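Local coordinates for protein response regulator aspartate phosphatase I (Bacillus subtilis subsp. subtilis, PDB 4I1A) that dephosphorylates the sporulation phosphotransferase Spo0F and activates excision and transfer of the mobile element ICEBs1 by inactivating its repressor ImmR, at residues E102-M111 against A122-L133. Sequence-based numbering, arbitrary orientation.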
loop_
_atom_site.group_PDB
_atom_site.type_symbol
_atom_site.label_atom_id
_atom_site.label_comp_id
_atom_site.label_asym_id
_atom_site.label_seq_id
_atom_site.Cartn_x
_atom_site.Cartn_y
_atom_site.Cartn_z
ATOM N N GLU A 102 26.592 19.964 -11.150
ATOM C CA GLU A 102 27.028 19.394 -9.879
ATOM C C GLU A 102 25.868 18.825 -9.065
ATOM O O GLU A 102 25.972 17.733 -8.496
ATOM C CB GLU A 102 27.778 20.441 -9.054
ATOM C CG GLU A 102 28.388 19.889 -7.775
ATOM C CD GLU A 102 29.187 20.925 -7.019
ATOM O OE1 GLU A 102 29.112 22.116 -7.388
ATOM O OE2 GLU A 102 29.892 20.547 -6.056
ATOM N N TYR A 103 24.772 19.576 -9.001
ATOM C CA TYR A 103 23.549 19.095 -8.372
ATOM C C TYR A 103 23.081 17.826 -9.064
ATOM O O TYR A 103 22.697 16.862 -8.404
ATOM C CB TYR A 103 22.458 20.168 -8.418
ATOM C CG TYR A 103 21.039 19.637 -8.545
ATOM C CD1 TYR A 103 20.346 19.153 -7.440
ATOM C CD2 TYR A 103 20.384 19.647 -9.772
ATOM C CE1 TYR A 103 19.047 18.683 -7.563
ATOM C CE2 TYR A 103 19.094 19.180 -9.900
ATOM C CZ TYR A 103 18.428 18.701 -8.797
ATOM O OH TYR A 103 17.140 18.237 -8.944
ATOM N N TYR A 104 23.130 17.836 -10.395
ATOM C CA TYR A 104 22.721 16.682 -11.191
ATOM C C TYR A 104 23.479 15.429 -10.778
ATOM O O TYR A 104 22.883 14.365 -10.634
ATOM C CB TYR A 104 22.912 16.940 -12.688
ATOM C CG TYR A 104 21.822 17.781 -13.330
ATOM C CD1 TYR A 104 20.595 17.968 -12.702
ATOM C CD2 TYR A 104 22.020 18.381 -14.574
ATOM C CE1 TYR A 104 19.599 18.736 -13.292
ATOM C CE2 TYR A 104 21.030 19.146 -15.168
ATOM C CZ TYR A 104 19.824 19.322 -14.524
ATOM O OH TYR A 104 18.837 20.085 -15.113
ATOM N N PHE A 105 24.785 15.552 -10.572
ATOM C CA PHE A 105 25.578 14.393 -10.189
ATOM C C PHE A 105 25.113 13.819 -8.854
ATOM O O PHE A 105 24.808 12.630 -8.757
ATOM C CB PHE A 105 27.067 14.719 -10.124
ATOM C CG PHE A 105 27.859 13.713 -9.339
ATOM C CD1 PHE A 105 28.079 12.441 -9.842
ATOM C CD2 PHE A 105 28.361 14.029 -8.088
ATOM C CE1 PHE A 105 28.794 11.505 -9.114
ATOM C CE2 PHE A 105 29.080 13.096 -7.356
ATOM C CZ PHE A 105 29.295 11.833 -7.870
ATOM N N TYR A 106 25.059 14.668 -7.832
ATOM C CA TYR A 106 24.593 14.244 -6.517
ATOM C C TYR A 106 23.157 13.717 -6.572
ATOM O O TYR A 106 22.803 12.785 -5.851
ATOM C CB TYR A 106 24.711 15.387 -5.504
ATOM C CG TYR A 106 26.138 15.707 -5.104
ATOM C CD1 TYR A 106 27.090 14.698 -4.976
ATOM C CD2 TYR A 106 26.536 17.016 -4.867
ATOM C CE1 TYR A 106 28.397 14.985 -4.618
ATOM C CE2 TYR A 106 27.841 17.313 -4.507
ATOM C CZ TYR A 106 28.768 16.294 -4.383
ATOM O OH TYR A 106 30.071 16.581 -4.022
ATOM N N PHE A 107 22.339 14.314 -7.436
ATOM C CA PHE A 107 20.954 13.889 -7.599
ATOM C C PHE A 107 20.909 12.471 -8.148
ATOM O O PHE A 107 20.329 11.575 -7.531
ATOM C CB PHE A 107 20.211 14.837 -8.545
ATOM C CG PHE A 107 18.716 14.625 -8.588
ATOM C CD1 PHE A 107 18.060 13.956 -7.569
ATOM C CD2 PHE A 107 17.969 15.097 -9.656
ATOM C CE1 PHE A 107 16.681 13.760 -7.610
ATOM C CE2 PHE A 107 16.592 14.906 -9.703
ATOM C CZ PHE A 107 15.950 14.237 -8.679
ATOM N N PHE A 108 21.524 12.280 -9.312
ATOM C CA PHE A 108 21.546 10.978 -9.970
ATOM C C PHE A 108 22.116 9.909 -9.033
ATOM O O PHE A 108 21.581 8.802 -8.942
ATOM C CB PHE A 108 22.351 11.046 -11.274
ATOM C CG PHE A 108 21.840 12.074 -12.261
ATOM C CD1 PHE A 108 20.523 12.516 -12.214
ATOM C CD2 PHE A 108 22.682 12.596 -13.238
ATOM C CE1 PHE A 108 20.058 13.461 -13.119
ATOM C CE2 PHE A 108 22.220 13.539 -14.143
ATOM C CZ PHE A 108 20.907 13.971 -14.083
ATOM N N LYS A 109 23.187 10.263 -8.328
ATOM C CA LYS A 109 23.820 9.382 -7.348
ATOM C C LYS A 109 22.822 8.905 -6.279
ATOM O O LYS A 109 22.836 7.739 -5.878
ATOM C CB LYS A 109 25.005 10.101 -6.687
ATOM C CG LYS A 109 25.933 9.197 -5.887
ATOM C CD LYS A 109 26.838 10.017 -4.956
ATOM C CE LYS A 109 27.432 9.163 -3.821
ATOM N NZ LYS A 109 28.161 9.984 -2.776
ATOM N N GLY A 110 21.958 9.813 -5.830
ATOM C CA GLY A 110 20.943 9.485 -4.843
ATOM C C GLY A 110 19.954 8.459 -5.361
ATOM O O GLY A 110 19.636 7.486 -4.677
ATOM N N MET A 111 19.461 8.689 -6.573
ATOM C CA MET A 111 18.578 7.750 -7.245
ATOM C C MET A 111 19.310 6.439 -7.469
ATOM O O MET A 111 18.717 5.360 -7.433
ATOM C CB MET A 111 18.190 8.300 -8.602
ATOM C CG MET A 111 17.199 9.430 -8.581
ATOM S SD MET A 111 17.036 9.986 -10.287
ATOM C CE MET A 111 15.520 10.924 -10.211
ATOM N N ALA A 122 21.712 7.259 -0.234
ATOM C CA ALA A 122 20.781 7.981 -1.094
ATOM C C ALA A 122 20.369 9.297 -0.459
ATOM O O ALA A 122 20.497 10.357 -1.069
ATOM C CB ALA A 122 19.550 7.122 -1.401
ATOM N N ILE A 123 19.876 9.225 0.770
ATOM C CA ILE A 123 19.432 10.421 1.462
ATOM C C ILE A 123 20.615 11.348 1.744
ATOM O O ILE A 123 20.476 12.574 1.703
ATOM C CB ILE A 123 18.628 10.082 2.745
ATOM C CG1 ILE A 123 18.033 11.351 3.349
ATOM C CG2 ILE A 123 19.482 9.352 3.752
ATOM C CD1 ILE A 123 17.281 12.190 2.328
ATOM N N SER A 124 21.785 10.761 1.987
ATOM C CA SER A 124 23.003 11.543 2.188
ATOM C C SER A 124 23.326 12.363 0.946
ATOM O O SER A 124 23.634 13.547 1.033
ATOM C CB SER A 124 24.184 10.630 2.515
ATOM O OG SER A 124 23.968 9.923 3.727
ATOM N N ALA A 125 23.246 11.716 -0.210
ATOM C CA ALA A 125 23.549 12.364 -1.480
ATOM C C ALA A 125 22.501 13.419 -1.818
ATOM O O ALA A 125 22.826 14.510 -2.289
ATOM C CB ALA A 125 23.645 11.327 -2.585
ATOM N N TYR A 126 21.240 13.081 -1.573
ATOM C CA TYR A 126 20.144 14.025 -1.725
ATOM C C TYR A 126 20.338 15.265 -0.845
ATOM O O TYR A 126 19.995 16.375 -1.251
ATOM C CB TYR A 126 18.823 13.356 -1.354
ATOM C CG TYR A 126 18.269 12.380 -2.373
ATOM C CD1 TYR A 126 18.558 12.506 -3.730
ATOM C CD2 TYR A 126 17.435 11.340 -1.973
ATOM C CE1 TYR A 126 18.038 11.613 -4.659
ATOM C CE2 TYR A 126 16.915 10.449 -2.886
ATOM C CZ TYR A 126 17.215 10.585 -4.227
ATOM O OH TYR A 126 16.690 9.689 -5.132
ATOM N N ARG A 127 20.881 15.074 0.357
ATOM C CA ARG A 127 21.025 16.178 1.307
ATOM C C ARG A 127 21.953 17.273 0.780
ATOM O O ARG A 127 21.767 18.458 1.085
ATOM C CB ARG A 127 21.497 15.689 2.687
ATOM C CG ARG A 127 20.401 15.088 3.580
ATOM C CD ARG A 127 20.810 15.106 5.067
ATOM N NE ARG A 127 20.088 14.109 5.861
ATOM C CZ ARG A 127 18.850 14.266 6.324
ATOM N NH1 ARG A 127 18.178 15.382 6.075
ATOM N NH2 ARG A 127 18.277 13.300 7.030
ATOM N N ILE A 128 22.942 16.883 -0.021
ATOM C CA ILE A 128 23.847 17.871 -0.597
ATOM C C ILE A 128 23.333 18.380 -1.937
ATOM O O ILE A 128 23.550 19.539 -2.291
ATOM C CB ILE A 128 25.295 17.356 -0.708
ATOM C CG1 ILE A 128 25.398 16.181 -1.671
ATOM C CG2 ILE A 128 25.823 16.947 0.668
ATOM C CD1 ILE A 128 26.739 15.487 -1.599
ATOM N N ALA A 129 22.639 17.516 -2.674
ATOM C CA ALA A 129 21.987 17.921 -3.911
ATOM C C ALA A 129 20.997 19.046 -3.617
ATOM O O ALA A 129 20.860 19.993 -4.394
ATOM C CB ALA A 129 21.282 16.743 -4.542
ATOM N N GLU A 130 20.321 18.936 -2.477
ATOM C CA GLU A 130 19.366 19.944 -2.037
ATOM C C GLU A 130 20.080 21.250 -1.691
ATOM O O GLU A 130 19.516 22.331 -1.843
ATOM C CB GLU A 130 18.575 19.435 -0.827
ATOM C CG GLU A 130 17.375 20.287 -0.429
ATOM C CD GLU A 130 16.738 19.828 0.878
ATOM O OE1 GLU A 130 15.875 20.556 1.418
ATOM O OE2 GLU A 130 17.103 18.736 1.367
ATOM N N SER A 131 21.322 21.150 -1.226
ATOM C CA SER A 131 22.097 22.351 -0.915
ATOM C C SER A 131 22.598 23.020 -2.191
ATOM O O SER A 131 22.658 24.246 -2.280
ATOM C CB SER A 131 23.276 22.028 0.011
ATOM O OG SER A 131 24.265 21.265 -0.659
ATOM N N LYS A 132 22.951 22.204 -3.181
ATOM C CA LYS A 132 23.418 22.705 -4.468
ATOM C C LYS A 132 22.233 22.930 -5.410
ATOM O O LYS A 132 22.404 23.151 -6.610
ATOM C CB LYS A 132 24.434 21.735 -5.081
ATOM C CG LYS A 132 25.516 21.282 -4.101
ATOM C CD LYS A 132 26.912 21.627 -4.592
ATOM C CE LYS A 132 27.978 21.235 -3.575
ATOM N NZ LYS A 132 27.912 22.056 -2.332
ATOM N N LEU A 133 21.028 22.863 -4.846
ATOM C CA LEU A 133 19.800 23.173 -5.568
ATOM C C LEU A 133 19.598 24.687 -5.550
ATOM O O LEU A 133 18.633 25.204 -6.107
ATOM C CB LEU A 133 18.607 22.458 -4.916
ATOM C CG LEU A 133 17.210 22.449 -5.561
ATOM C CD1 LEU A 133 17.048 21.342 -6.605
ATOM C CD2 LEU A 133 16.126 22.336 -4.496
#
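One face of the Tyr-106 ring takes the methyl end of Ile-128: CD1 sits over its centre in a CH-pi contact, 3.3 Å from the centroid, while Lys-132 CE comes to the ring edge. With CG1 set between its backbone N and carbonyl carbon (chi1 64°) and the chain extended beyond it, Ile-128 brings CG1 and CD1 against the ring. Gly-110 CA rests over one face of Tyr-126, 4.1 Å from the ring centroid, and Phe-107 meets CE1 of the same tyrosine at its own ring edge. Tyr-103 turns its ring edge to the backbone of the second helix, with CD1 3.2 Å from Ala-129 O, and Leu-133 CD1 lies obliquely against Tyr-103 CE1. Helices 102-111 and 122-129 form an antiparallel hairpin (159°, axes 7.7 Å apart at their closest), consistent with the helix pairs of the TPR domain. Small residues permit this approach: at Gly-110 a CB would collide with Tyr-126 CE1, and the methyls of Ala-125 and Ala-129 fit against the backbone O and CB of Tyr-106, respectively. Replacing Tyr-106 with an alanine would probably leave Ile-128 CG1 and CD1 without their aromatic partner and open a gap over that side chain. Helix 139-155 packs alongside the hairpin, Phe-145 meeting Phe-107 edge-to-face and Val-152 touching Tyr-126. At exposed Glu-102, the aliphatic CD and CE of Lys-132 lie against the carboxylate, Glu-102 OE2 and Lys-132 NZ staying 4.5 Å apart, beyond a salt bridge.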